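Local coordinates for BH1478 protein (Bacillus halodurans, PDB 2QUP), which is of unknown function and belongs to the DUF327 family, its modelled chain being built mostly of four long helices, at residues 114-117 with 118-122; 28-31 with 32-36. All blocks are in the same frame, centred on the assembly; numbering follows the deposited sequence. Where two conformers were deposited one is given.

Interaction 1 (114-117 with 118-122); sequences DLTD and AVLAK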
ATOM      1  N   ASP A 114     -11.622  -5.735  -7.386  1.00 26.33           N
ATOM      2  CA  ASP A 114     -11.495  -6.939  -8.224  1.00 30.02           C
ATOM      3  C   ASP A 114     -11.070  -8.171  -7.437  1.00 32.94           C
ATOM      4  O   ASP A 114     -11.365  -9.321  -7.812  1.00 24.27           O
ATOM      5  CB  ASP A 114     -10.476  -6.695  -9.332  1.00 32.79           C
ATOM      6  CG  ASP A 114     -11.027  -5.849 -10.452  1.00 38.59           C
ATOM      7  OD1 ASP A 114     -10.241  -5.524 -11.359  1.00 42.01           O
ATOM      8  OD2 ASP A 114     -12.236  -5.512 -10.430  1.00 42.90           O
ATOM      9  N   LEU A 115     -10.355  -7.908  -6.358  1.00 20.09           N
ATOM     10  CA  LEU A 115      -9.912  -8.925  -5.435  1.00 27.63           C
ATOM     11  C   LEU A 115     -11.067  -9.442  -4.590  1.00 29.21           C
ATOM     12  O   LEU A 115     -11.241 -10.648  -4.473  1.00 27.89           O
ATOM     13  CB  LEU A 115      -8.812  -8.357  -4.517  1.00 27.27           C
ATOM     14  CG  LEU A 115      -8.260  -9.264  -3.421  1.00 28.84           C
ATOM     15  CD1 LEU A 115      -7.500 -10.447  -4.017  1.00 23.92           C
ATOM     16  CD2 LEU A 115      -7.356  -8.474  -2.504  1.00 24.36           C
ATOM     17  N   THR A 116     -11.830  -8.523  -3.987  1.00 23.89           N
ATOM     18  CA  THR A 116     -13.089  -8.838  -3.339  1.00 24.77           C
ATOM     19  C   THR A 116     -13.975  -9.768  -4.145  1.00 28.65           C
ATOM     20  O   THR A 116     -14.451 -10.774  -3.637  1.00 31.34           O
ATOM     21  CB  THR A 116     -13.839  -7.584  -2.942  1.00 24.62           C
ATOM     22  OG1 THR A 116     -12.939  -6.724  -2.241  1.00 26.12           O
ATOM     23  CG2 THR A 116     -14.975  -7.932  -1.996  1.00 27.95           C
ATOM     24  N   ASP A 117     -14.135  -9.454  -5.419  1.00 22.89           N
ATOM     25  CA  ASP A 117     -14.893 -10.279  -6.325  1.00 27.02           C
ATOM     26  C   ASP A 117     -14.356 -11.691  -6.435  1.00 28.64           C
ATOM     27  O   ASP A 117     -15.119 -12.663  -6.399  1.00 33.45           O
ATOM     28  CB  ASP A 117     -14.908  -9.625  -7.691  1.00 19.92           C
ATOM     29  CG  ASP A 117     -16.290  -9.490  -8.230  1.00 44.39           C
ATOM     30  OD1 ASP A 117     -17.099  -8.738  -7.631  1.00 47.14           O
ATOM     31  OD2 ASP A 117     -16.573 -10.165  -9.243  1.00 59.89           O
ATOM     32  N   ALA A 118     -13.039 -11.796  -6.565  1.00 31.34           N
ATOM     33  CA  ALA A 118     -12.377 -13.067  -6.814  1.00 31.16           C
ATOM     34  C   ALA A 118     -12.465 -13.963  -5.578  1.00 33.61           C
ATOM     35  O   ALA A 118     -12.602 -15.178  -5.682  1.00 34.05           O
ATOM     36  CB  ALA A 118     -10.935 -12.825  -7.187  1.00 27.91           C
ATOM     37  N   VAL A 119     -12.399 -13.336  -4.411  1.00 24.85           N
ATOM     38  CA  VAL A 119     -12.549 -14.007  -3.131  1.00 30.25           C
ATOM     39  C   VAL A 119     -14.014 -14.414  -2.904  1.00 34.40           C
ATOM     40  O   VAL A 119     -14.294 -15.468  -2.330  1.00 38.87           O
ATOM     41  CB  VAL A 119     -11.991 -13.087  -1.975  1.00 24.49           C
ATOM     42  CG1 VAL A 119     -12.402 -13.573  -0.600  1.00 27.76           C
ATOM     43  CG2 VAL A 119     -10.478 -12.989  -2.062  1.00 28.30           C
ATOM     44  N   LEU A 120     -14.949 -13.594  -3.374  1.00 35.07           N
ATOM     45  CA  LEU A 120     -16.367 -13.893  -3.208  1.00 36.49           C
ATOM     46  C   LEU A 120     -16.861 -14.972  -4.174  1.00 39.78           C
ATOM     47  O   LEU A 120     -17.830 -15.669  -3.874  1.00 46.25           O
ATOM     48  CB  LEU A 120     -17.206 -12.632  -3.375  1.00 30.71           C
ATOM     49  CG  LEU A 120     -17.805 -11.930  -2.161  1.00 33.43           C
ATOM     50  CD1 LEU A 120     -16.918 -11.966  -0.951  1.00 42.68           C
ATOM     51  CD2 LEU A 120     -18.068 -10.520  -2.539  1.00 21.06           C
ATOM     52  N   ALA A 121     -16.202 -15.112  -5.321  1.00 46.74           N
ATOM     53  CA  ALA A 121     -16.623 -16.077  -6.348  1.00 50.01           C
ATOM     54  C   ALA A 121     -16.389 -17.538  -5.962  1.00 57.95           C
ATOM     55  O   ALA A 121     -15.563 -17.841  -5.098  1.00 60.41           O
ATOM     56  CB  ALA A 121     -15.972 -15.767  -7.671  1.00 52.64           C
ATOM     57  N   LYS A 122     -17.126 -18.437  -6.611  1.00 65.45           N
ATOM     58  CA  LYS A 122     -17.415 -19.754  -6.043  1.00 74.72           C
ATOM     59  C   LYS A 122     -16.194 -20.676  -6.054  1.00 77.43           C
ATOM     60  O   LYS A 122     -15.794 -21.202  -5.012  1.00 79.77           O
ATOM     61  CB  LYS A 122     -18.619 -20.403  -6.743  1.00 77.64           C
ATOM     62  CG  LYS A 122     -19.977 -19.906  -6.230  1.00 80.32           C
ATOM     63  CD  LYS A 122     -20.950 -19.636  -7.377  1.00 86.06           C
ATOM     64  CE  LYS A 122     -21.940 -20.781  -7.579  1.00 84.94           C
ATOM     65  NZ  LYS A 122     -22.918 -20.866  -6.462  1.00 82.48           N
TER
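Four successive backbone hydrogen bonds of the i to i+4 kind join residues 114-117 to 118-121 in the last turns of helix 98-120. Val-119 N gives Leu-115 O a bond of 2.9 Å, and Leu-120 N meets Thr-116 O at the same length. Ala-118 N reaches Asp-114 O at a longer 3.2 Å. The final bond, Ala-121 N to Asp-117 O, is made by the first residue to leave helical geometry, so the run of helical bonds ends there.

Side chains follow the same spacing. Thr-116 CG2 lies 4.1 Å from Leu-120 CD2, the two side chains running alongside each other and pointing the same way. With OG1 beside its own backbone N (chi1 -49°), Thr-116 turns its methyl to this neighbour, while OG1 is hydrogen-bonded to Leu-112 O, one turn back, and to Lys-70 NZ on helix 63-88; threonine suits such a partly exposed site. On the buried side of the helix, Leu-115 CD1 makes a looser contact with Val-119 CG2 at 4.4 Å; here branched apolar side chains fill the interface with neighbouring helices. Leu-115 packs on Leu-66 and Tyr-69 of helix 63-88 and on Met-132 and Ile-136 of helix 126-144, while Val-119 rests on Ile-129 of the latter helix.

Interaction 2 (28-31 with 32-36); sequences SEVM and GKQRD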
ATOM      1  N   SER A  28      15.388  22.642  11.244  1.00 54.29           N
ATOM      2  CA  SER A  28      14.077  22.293  10.716  1.00 58.34           C
ATOM      3  C   SER A  28      14.171  21.499   9.409  1.00 57.85           C
ATOM      4  O   SER A  28      13.266  20.732   9.072  1.00 61.04           O
ATOM      5  CB  SER A  28      13.256  23.560  10.493  1.00 59.78           C
ATOM      6  OG  SER A  28      13.763  24.269   9.383  1.00 63.02           O
ATOM      7  N   GLU A  29      15.263  21.698   8.682  1.00 54.64           N
ATOM      8  CA  GLU A  29      15.596  20.866   7.541  1.00 57.24           C
ATOM      9  C   GLU A  29      15.865  19.431   7.970  1.00 54.37           C
ATOM     10  O   GLU A  29      15.373  18.500   7.344  1.00 55.61           O
ATOM     11  CB  GLU A  29      16.810  21.435   6.813  1.00 60.30           C
ATOM     12  CG  GLU A  29      16.928  21.018   5.359  1.00 74.48           C
ATOM     13  CD  GLU A  29      18.372  20.946   4.883  1.00 84.33           C
ATOM     14  OE1 GLU A  29      19.094  21.966   4.988  1.00 87.64           O
ATOM     15  OE2 GLU A  29      18.782  19.866   4.400  1.00 86.01           O
ATOM     16  N   VAL A  30      16.643  19.265   9.038  1.00 53.69           N
ATOM     17  CA  VAL A  30      17.033  17.936   9.527  1.00 50.97           C
ATOM     18  C   VAL A  30      15.828  17.208  10.121  1.00 49.47           C
ATOM     19  O   VAL A  30      15.637  16.015   9.870  1.00 46.49           O
ATOM     20  CB  VAL A  30      18.195  18.008  10.567  1.00 48.97           C
ATOM     21  CG1 VAL A  30      18.570  16.612  11.061  1.00 51.33           C
ATOM     22  CG2 VAL A  30      19.422  18.646   9.948  1.00 50.25           C
ATOM     23  N   MET A  31      15.024  17.951  10.888  1.00 49.39           N
ATOM     24  CA  MET A  31      13.773  17.477  11.503  0.50 51.79           C
ATOM     25  C   MET A  31      12.827  16.891  10.447  1.00 47.89           C
ATOM     26  O   MET A  31      12.253  15.821  10.627  1.00 50.95           O
ATOM     27  CB  MET A  31      13.096  18.662  12.217  0.50 51.88           C
ATOM     28  CG  MET A  31      12.262  18.329  13.453  0.50 57.47           C
ATOM     29  SD  MET A  31      11.602  19.821  14.255  0.50 59.56           S
ATOM     30  CE  MET A  31      10.320  19.128  15.300  0.50 54.38           C
ATOM     31  N   GLY A  32      12.667  17.635   9.351  1.00 46.97           N
ATOM     32  CA  GLY A  32      11.846  17.230   8.213  1.00 39.94           C
ATOM     33  C   GLY A  32      12.310  15.946   7.557  1.00 42.10           C
ATOM     34  O   GLY A  32      11.494  15.078   7.247  1.00 39.47           O
ATOM     35  N   LYS A  33      13.620  15.827   7.363  1.00 39.40           N
ATOM     36  CA  LYS A  33      14.230  14.623   6.822  1.00 42.93           C
ATOM     37  C   LYS A  33      14.026  13.411   7.718  1.00 39.88           C
ATOM     38  O   LYS A  33      13.807  12.302   7.236  1.00 40.16           O
ATOM     39  CB  LYS A  33      15.718  14.844   6.563  1.00 44.98           C
ATOM     40  CG  LYS A  33      16.044  15.041   5.091  1.00 58.38           C
ATOM     41  CD  LYS A  33      17.261  15.937   4.899  1.00 73.36           C
ATOM     42  CE  LYS A  33      17.843  15.792   3.492  1.00 78.51           C
ATOM     43  NZ  LYS A  33      18.060  17.117   2.844  1.00 80.43           N
ATOM     44  N   GLN A  34      14.096  13.643   9.020  1.00 38.34           N
ATOM     45  CA  GLN A  34      13.942  12.599  10.017  1.00 41.15           C
ATOM     46  C   GLN A  34      12.494  12.166  10.093  1.00 38.02           C
ATOM     47  O   GLN A  34      12.209  10.990  10.289  1.00 38.67           O
ATOM     48  CB  GLN A  34      14.358  13.141  11.377  1.00 44.95           C
ATOM     49  CG  GLN A  34      15.846  13.118  11.632  1.00 56.45           C
ATOM     50  CD  GLN A  34      16.187  13.496  13.061  1.00 68.79           C
ATOM     51  OE1 GLN A  34      15.304  13.832  13.860  1.00 68.92           O
ATOM     52  NE2 GLN A  34      17.476  13.441  13.393  1.00 70.92           N
ATOM     53  N   ARG A  35      11.592  13.139   9.954  1.00 38.05           N
ATOM     54  CA  ARG A  35      10.162  12.887   9.877  1.00 40.55           C
ATOM     55  C   ARG A  35       9.823  11.971   8.703  1.00 40.61           C
ATOM     56  O   ARG A  35       9.061  11.009   8.864  1.00 41.50           O
ATOM     57  CB  ARG A  35       9.394  14.197   9.767  1.00 41.72           C
ATOM     58  CG  ARG A  35       7.899  14.018   9.834  1.00 48.31           C
ATOM     59  CD  ARG A  35       7.164  15.184   9.240  1.00 51.46           C
ATOM     60  NE  ARG A  35       5.726  15.027   9.417  1.00 56.31           N
ATOM     61  CZ  ARG A  35       4.820  15.921   9.035  1.00 59.33           C
ATOM     62  NH1 ARG A  35       5.187  17.053   8.443  1.00 57.93           N
ATOM     63  NH2 ARG A  35       3.536  15.680   9.248  1.00 57.88           N
ATOM     64  N   ASP A  36      10.417  12.260   7.542  1.00 35.26           N
ATOM     65  CA  ASP A  36      10.224  11.464   6.330  1.00 32.83           C
ATOM     66  C   ASP A  36      10.771  10.062   6.515  1.00 35.42           C
ATOM     67  O   ASP A  36      10.167   9.092   6.064  1.00 40.38           O
ATOM     68  CB  ASP A  36      10.904  12.126   5.126  1.00 30.62           C
ATOM     69  CG  ASP A  36      10.303  13.487   4.775  1.00 36.11           C
ATOM     70  OD1 ASP A  36      10.924  14.219   3.980  1.00 39.50           O
ATOM     71  OD2 ASP A  36       9.217  13.835   5.288  1.00 43.37           O
TER
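Glu-29 and Lys-33 form an i to i+4 salt bridge along the exposed start of helix 27-60, with OE2 of Glu-29 3.2 Å from NZ of Lys-33. The two side chains run alongside each other. CG of Glu-29 stands roughly anti to the backbone N (chi1 -157°), and the chain then extends, while that of Lys-33 bends at its last torsion to bring the ammonium to the carboxylate. Long, flexible, oppositely charged residues suit such a surface, where their ends can meet one turn apart.

Behind them the backbone fixes the spacing. Lys-33 N bonds to Glu-29 O at 3.2 Å, and the same bonding continues with Gln-34 N to Val-30 O at 3.0 Å and Arg-35 N to Met-31 O at 2.8 Å. Gly-32 N bonds to Ser-28 O at 3.2 Å.

The side chain of Gln-34 slants across that of Val-30, its NE2 4.1 Å from Val-30 CG1. Farther along, Asp-36 is held by salt bridges to Arg-86 and Arg-90, which anchor this turn to the end of helix 63-88 and the segment that follows it. In the Glu-29 to Lys-33 pair, OE2 receives NZ on its anti lone pair, the one facing away from OE1.

In the fold
From the N terminus the chain enters interaction 2 in the opening turns of helix 27-60, then passes through helix 63-88 before reaching interaction 1 at the close of helix 98-120. The two stand in series, neither nested nor crossed, and each lies within a single helix, so neither closes a loop. Their centres are 42 Å apart, on opposite sides of the chain's centre. Helix 63-88 is touched by both: near its beginning by residues of 114-122, near its end by those of 28-36. Interaction 1 also borders helix 126-144 and is partly buried, whereas interaction 2 is a surface contact, in keeping with its largely charged and polar residues.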